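PDB 3M4A: putative Type I topoisomerase from Deinococcus radiodurans, which probably catalyses ATP-independent breakage of single strands in DNA, followed by strand passage and rejoining, as a type IB topoisomerase. Local coordinates for residues Glu249-Gln254 and Lys265-Cys270; Pro292-Arg297 and Gly326-Met331. One frame throughout, in Å; residues are numbered along the deposited sequence. Where two conformers were deposited one is given.

The two contacts follow one another along the chain: contact 1 is complete before contact 2 opens. Contact 1 pairs helix 235-254 with helix 260-278, and contact 2 sets helix 292-299 against helix 323-337. Their centres lie about 13 Å apart, on the same side of the chain's centre, and they meet directly. Phe295 turns its side chain away from helix 323-337, and its ring CD1 lies 3.6 Å from Leu267 CD2. Leu251 reaches the same ring and also Ile294. Four helices, not all consecutive, thus pack on one another through apolar side chains; the nearest atoms of contacts 1 and 2 are about 16 and 14 Å from the bound DNA, so neither touches it.

Contact 1 of 2, residues Glu249-Gln254 and Lys265-Cys270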
loop_
_atom_site.group_PDB
_atom_site.type_symbol
_atom_site.label_atom_id
_atom_site.label_comp_id
_atom_site.label_asym_id
_atom_site.label_seq_id
_atom_site.Cartn_x
_atom_site.Cartn_y
_atom_site.Cartn_z
ATOM N N GLU A 249 0.793 11.589 -11.083
ATOM C CA GLU A 249 -0.248 12.619 -10.905
ATOM C C GLU A 249 0.323 14.007 -11.042
ATOM O O GLU A 249 -0.239 14.861 -11.738
ATOM C CB GLU A 249 -0.871 12.483 -9.521
ATOM C CG GLU A 249 -1.790 11.317 -9.379
ATOM C CD GLU A 249 -2.313 11.123 -7.959
ATOM O OE1 GLU A 249 -1.635 11.526 -6.975
ATOM O OE2 GLU A 249 -3.406 10.559 -7.835
ATOM N N TYR A 250 1.450 14.220 -10.375
ATOM C CA TYR A 250 2.163 15.486 -10.438
ATOM C C TYR A 250 2.493 15.835 -11.879
ATOM O O TYR A 250 2.184 16.911 -12.329
ATOM C CB TYR A 250 3.425 15.415 -9.602
ATOM C CG TYR A 250 4.186 16.706 -9.440
ATOM C CD1 TYR A 250 3.868 17.602 -8.411
ATOM C CD2 TYR A 250 5.240 17.012 -10.273
ATOM C CE1 TYR A 250 4.576 18.774 -8.236
ATOM C CE2 TYR A 250 5.971 18.193 -10.099
ATOM C CZ TYR A 250 5.618 19.066 -9.074
ATOM O OH TYR A 250 6.341 20.236 -8.896
ATOM N N LEU A 251 3.113 14.918 -12.610
ATOM C CA LEU A 251 3.484 15.214 -13.989
ATOM C C LEU A 251 2.262 15.491 -14.882
ATOM O O LEU A 251 2.276 16.398 -15.728
ATOM C CB LEU A 251 4.353 14.080 -14.544
ATOM C CG LEU A 251 5.726 13.919 -13.875
ATOM C CD1 LEU A 251 6.429 12.635 -14.305
ATOM C CD2 LEU A 251 6.614 15.146 -14.149
ATOM N N ALA A 252 1.185 14.733 -14.691
ATOM C CA ALA A 252 -0.039 14.933 -15.475
ATOM C C ALA A 252 -0.612 16.327 -15.214
ATOM O O ALA A 252 -1.086 17.022 -16.131
ATOM C CB ALA A 252 -1.061 13.861 -15.141
ATOM N N GLN A 253 -0.541 16.748 -13.958
ATOM C CA GLN A 253 -1.092 18.026 -13.550
ATOM C C GLN A 253 -0.225 19.200 -13.975
ATOM O O GLN A 253 -0.744 20.223 -14.456
ATOM C CB GLN A 253 -1.340 18.000 -12.045
ATOM C CG GLN A 253 -2.496 17.089 -11.744
ATOM C CD GLN A 253 -2.602 16.698 -10.289
ATOM O OE1 GLN A 253 -2.097 17.390 -9.393
ATOM N NE2 GLN A 253 -3.276 15.589 -10.046
ATOM N N GLN A 254 1.091 19.053 -13.844
ATOM C CA GLN A 254 2.023 20.086 -14.315
ATOM C C GLN A 254 1.890 20.248 -15.822
ATOM O O GLN A 254 1.811 21.369 -16.331
ATOM C CB GLN A 254 3.470 19.739 -13.950
ATOM C CG GLN A 254 3.762 19.679 -12.444
ATOM C CD GLN A 254 3.184 20.858 -11.682
ATOM O OE1 GLN A 254 3.517 22.021 -11.957
ATOM N NE2 GLN A 254 2.283 20.576 -10.743
ATOM N N LYS A 265 13.636 19.539 -16.264
ATOM C CA LYS A 265 13.481 20.440 -15.122
ATOM C C LYS A 265 12.226 20.079 -14.314
ATOM O O LYS A 265 12.228 20.145 -13.081
ATOM C CB LYS A 265 13.365 21.895 -15.591
ATOM C CG LYS A 265 13.244 22.913 -14.450
ATOM C CD LYS A 265 12.438 24.158 -14.820
ATOM C CE LYS A 265 10.927 23.937 -14.698
ATOM N NZ LYS A 265 10.515 23.696 -13.288
ATOM N N VAL A 266 11.150 19.738 -15.012
ATOM C CA VAL A 266 9.905 19.353 -14.333
ATOM C C VAL A 266 10.131 18.056 -13.549
ATOM O O VAL A 266 9.641 17.902 -12.416
ATOM C CB VAL A 266 8.714 19.179 -15.315
ATOM C CG1 VAL A 266 7.431 18.777 -14.551
ATOM C CG2 VAL A 266 8.473 20.460 -16.131
ATOM N N LEU A 267 10.877 17.131 -14.141
ATOM C CA LEU A 267 11.209 15.878 -13.463
ATOM C C LEU A 267 11.975 16.131 -12.164
ATOM O O LEU A 267 11.728 15.461 -11.168
ATOM C CB LEU A 267 11.997 14.944 -14.380
ATOM C CG LEU A 267 11.255 14.390 -15.600
ATOM C CD1 LEU A 267 12.158 13.419 -16.344
ATOM C CD2 LEU A 267 9.940 13.707 -15.201
ATOM N N VAL A 268 12.900 17.092 -12.170
ATOM C CA VAL A 268 13.616 17.470 -10.933
ATOM C C VAL A 268 12.633 17.930 -9.857
ATOM O O VAL A 268 12.695 17.449 -8.723
ATOM C CB VAL A 268 14.683 18.577 -11.194
ATOM C CG1 VAL A 268 15.235 19.142 -9.878
ATOM C CG2 VAL A 268 15.799 18.021 -12.052
ATOM N N ASP A 269 11.716 18.825 -10.210
ATOM C CA ASP A 269 10.704 19.317 -9.270
ATOM C C ASP A 269 9.826 18.183 -8.740
ATOM O O ASP A 269 9.479 18.153 -7.557
ATOM C CB ASP A 269 9.802 20.357 -9.927
ATOM C CG ASP A 269 10.497 21.687 -10.158
ATOM O OD1 ASP A 269 11.495 21.990 -9.464
ATOM O OD2 ASP A 269 10.013 22.443 -11.020
ATOM N N CYS A 270 9.460 17.271 -9.634
ATOM C CA CYS A 270 8.646 16.105 -9.285
ATOM C C CYS A 270 9.337 15.229 -8.243
ATOM O O CYS A 270 8.732 14.897 -7.219
ATOM C CB CYS A 270 8.333 15.305 -10.549
ATOM S SG CYS A 270 7.448 13.756 -10.311
HETATM O O HOH W 1 7.439 21.423 -11.930
#
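Leu251 packs on Val266 and Leu267, and Tyr250 on Cys270, where helix 235-254 meets helix 260-278: one provides branched aliphatic carbon, the other an aromatic ring and a hydroxyl. The two helices follow each other in the chain and run roughly antiparallel, their short axes 10.2 Å apart at an angle of 135°, as a helical hairpin of the catalytic core. Leu251 does its work with its end. Its CD2 comes 3.7 Å from Val266 CG1, the two side chains sliding past each other in opposite directions, while Leu267 crosses it at about a right angle and presents CD2 to both of its methyls. Leu251 CG also lies 4.0 Å from Cys270 SG.

Tyr250 holds CG anti to its backbone N (chi1 -173°), and its ring carbons reach the neighbouring helix where the main chains come closest. CD2 sits 3.5 Å from Cys270 CB, and CE2 approaches Cys270 CA obliquely. The thiol sulfur lies 5.0 Å from the centroid of the Tyr250 ring, a sulfur-aromatic contact well off the ring normal. One face of the ring is overlain near its rim by CG of Gln254, one turn later, and Phe273 brings a further ring to Tyr250.

Toward the polar border, Tyr250 OH touches Asp269 CB. A water bridges the two residues, donating to Asp269 OD2 over 2.9 Å and bonding only weakly to Tyr250 OH. The same OD2 forms a salt bridge of 2.6 Å with Lys265 NZ, one turn earlier.

No direct hydrogen bond joins these segments. Their cohesion therefore rests on close apolar and sulfur packing inside, with a hydrated, charge-paired margin where the tyrosine hydroxyl ends.

Contact 2 of 2, residues Pro292-Arg297 and Gly326-Met331; sequences PVIFDR and GALKRM
Ser334 OG is shared by Arg297 and Met331, which touch across this contact: it hydrogen-bonds both to Arg297 NE and to the main-chain O of Met331. The guanidinium has a second partner on helix 323-337: its NH2 makes a salt bridge with Glu335. This polar clasp borders a nearly perpendicular helix-helix crossing in the C-terminal part of the enzyme, where the short axes of 292-297 and 326-331 pass 11.0 Å apart at 85°.

Beneath it, Met331 gives up more surface than any other residue of the contact. CG stands anti to its backbone N (chi1 -179°), which sets CG beside Arg297 CG, and a bend at chi3 (-82°) places CE near Arg297 CB. The aliphatic parts of Arg297 and Met331 slide past each other in opposite directions, with Arg297 CG 3.9 Å from Met331 CG.

Ile294 also meets Met331, crossing it at about a right angle with CG1 3.8 Å from SD. Leu328 likewise crosses Ile294 at about a right angle, its CD1 against Ile294 CD1. Because Ile294 was deposited in two conformers, the reach of its outer carbons is doubtful. An alanine in place of Met331 would probably open a gap between the helices, leaving Arg297 CG and Ile294 without the thioether chain that separates them.

Helix 235-254 packs alongside, with Trp241 against Leu328 and Thr244 against Ile294. On the polar side, Arg297 bends at chi2, and Val293 CG1, from one turn earlier on the same helix, lies 3.7 Å above the plane of the Arg297 guanidinium, toward the rim of one face.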
loop_
_atom_site.group_PDB
_atom_site.type_symbol
_atom_site.label_atom_id
_atom_site.label_comp_id
_atom_site.label_asym_id
_atom_site.label_seq_id
_atom_site.Cartn_x
_atom_site.Cartn_y
_atom_site.Cartn_z
ATOM N N PRO A 292 10.878 4.358 -13.297
ATOM C CA PRO A 292 11.338 5.243 -14.366
ATOM C C PRO A 292 10.450 5.260 -15.601
ATOM O O PRO A 292 10.491 6.196 -16.401
ATOM C CB PRO A 292 12.727 4.679 -14.719
ATOM C CG PRO A 292 12.702 3.288 -14.285
ATOM C CD PRO A 292 11.795 3.232 -13.070
ATOM N N VAL A 293 9.624 4.235 -15.759
ATOM C CA VAL A 293 8.691 4.209 -16.871
ATOM C C VAL A 293 7.823 5.468 -16.926
ATOM O O VAL A 293 7.569 6.001 -17.997
ATOM C CB VAL A 293 7.832 2.924 -16.842
ATOM C CG1 VAL A 293 6.697 2.995 -17.881
ATOM C CG2 VAL A 293 8.728 1.699 -17.085
ATOM N N ILE A 294 7.393 5.977 -15.771
ATOM C CA ILE A 294 6.556 7.175 -15.704
ATOM C C ILE A 294 7.270 8.400 -16.297
ATOM O O ILE A 294 6.668 9.234 -16.997
ATOM C CB ILE A 294 6.109 7.423 -14.220
ATOM C CG1 ILE A 294 4.891 6.552 -13.889
ATOM C CG2 ILE A 294 5.791 8.884 -13.947
ATOM C CD1 ILE A 294 5.125 5.061 -14.043
ATOM N N PHE A 295 8.575 8.496 -16.001
ATOM C CA PHE A 295 9.437 9.573 -16.509
ATOM C C PHE A 295 9.689 9.410 -18.015
ATOM O O PHE A 295 9.624 10.389 -18.751
ATOM C CB PHE A 295 10.765 9.598 -15.744
ATOM C CG PHE A 295 10.668 10.177 -14.351
ATOM C CD1 PHE A 295 9.439 10.473 -13.765
ATOM C CD2 PHE A 295 11.817 10.423 -13.624
ATOM C CE1 PHE A 295 9.373 11.013 -12.491
ATOM C CE2 PHE A 295 11.749 10.967 -12.334
ATOM C CZ PHE A 295 10.516 11.250 -11.780
ATOM N N ASP A 296 9.948 8.181 -18.458
ATOM C CA ASP A 296 10.051 7.874 -19.902
ATOM C C ASP A 296 8.827 8.372 -20.666
ATOM O O ASP A 296 8.938 9.090 -21.668
ATOM C CB ASP A 296 10.193 6.373 -20.162
ATOM C CG ASP A 296 11.529 5.803 -19.718
ATOM O OD1 ASP A 296 12.518 6.558 -19.553
ATOM O OD2 ASP A 296 11.567 4.577 -19.529
ATOM N N ARG A 297 7.635 8.025 -20.182
ATOM C CA ARG A 297 6.431 8.474 -20.858
ATOM C C ARG A 297 6.316 9.993 -20.879
ATOM O O ARG A 297 5.986 10.589 -21.913
ATOM C CB ARG A 297 5.187 7.817 -20.250
ATOM C CG ARG A 297 5.161 6.317 -20.386
ATOM C CD ARG A 297 5.099 5.792 -21.828
ATOM N NE ARG A 297 5.124 4.343 -21.750
ATOM C CZ ARG A 297 6.231 3.602 -21.656
ATOM N NH1 ARG A 297 7.431 4.176 -21.686
ATOM N NH2 ARG A 297 6.152 2.288 -21.538
ATOM N N GLY A 326 -5.796 3.488 -11.870
ATOM C CA GLY A 326 -6.158 2.741 -13.058
ATOM C C GLY A 326 -5.333 3.198 -14.239
ATOM O O GLY A 326 -4.805 2.378 -14.991
ATOM N N ALA A 327 -5.220 4.504 -14.407
ATOM C CA ALA A 327 -4.421 5.045 -15.498
ATOM C C ALA A 327 -2.951 4.666 -15.326
ATOM O O ALA A 327 -2.268 4.349 -16.311
ATOM C CB ALA A 327 -4.600 6.541 -15.622
ATOM N N LEU A 328 -2.453 4.693 -14.087
ATOM C CA LEU A 328 -1.072 4.263 -13.826
ATOM C C LEU A 328 -0.835 2.795 -14.207
ATOM O O LEU A 328 0.172 2.442 -14.849
ATOM C CB LEU A 328 -0.689 4.499 -12.356
ATOM C CG LEU A 328 0.730 4.044 -11.968
ATOM C CD1 LEU A 328 1.777 4.779 -12.790
ATOM C CD2 LEU A 328 0.970 4.267 -10.476
ATOM N N LYS A 329 -1.766 1.933 -13.825
ATOM C CA LYS A 329 -1.670 0.535 -14.181
ATOM C C LYS A 329 -1.531 0.369 -15.684
ATOM O O LYS A 329 -0.677 -0.368 -16.141
ATOM C CB LYS A 329 -2.883 -0.247 -13.714
ATOM C CG LYS A 329 -2.647 -1.746 -13.816
ATOM C CD LYS A 329 -3.823 -2.565 -13.404
ATOM C CE LYS A 329 -3.420 -4.036 -13.384
ATOM N NZ LYS A 329 -4.581 -4.953 -13.254
ATOM N N ARG A 330 -2.382 1.065 -16.424
ATOM C CA ARG A 330 -2.365 0.992 -17.886
ATOM C C ARG A 330 -1.077 1.578 -18.461
ATOM O O ARG A 330 -0.520 1.022 -19.418
ATOM C CB ARG A 330 -3.599 1.668 -18.457
ATOM C CG ARG A 330 -4.853 0.854 -18.212
ATOM C CD ARG A 330 -6.093 1.556 -18.708
ATOM N NE ARG A 330 -6.026 1.819 -20.137
ATOM C CZ ARG A 330 -6.277 0.929 -21.088
ATOM N NH1 ARG A 330 -6.636 -0.316 -20.790
ATOM N NH2 ARG A 330 -6.160 1.290 -22.356
ATOM N N MET A 331 -0.580 2.667 -17.867
ATOM C CA MET A 331 0.725 3.211 -18.290
ATOM C C MET A 331 1.849 2.201 -18.087
ATOM O O MET A 331 2.691 2.011 -18.982
ATOM C CB MET A 331 1.046 4.520 -17.566
ATOM C CG MET A 331 2.361 5.137 -17.982
ATOM S SD MET A 331 2.797 6.590 -17.003
ATOM C CE MET A 331 1.855 7.856 -17.820
#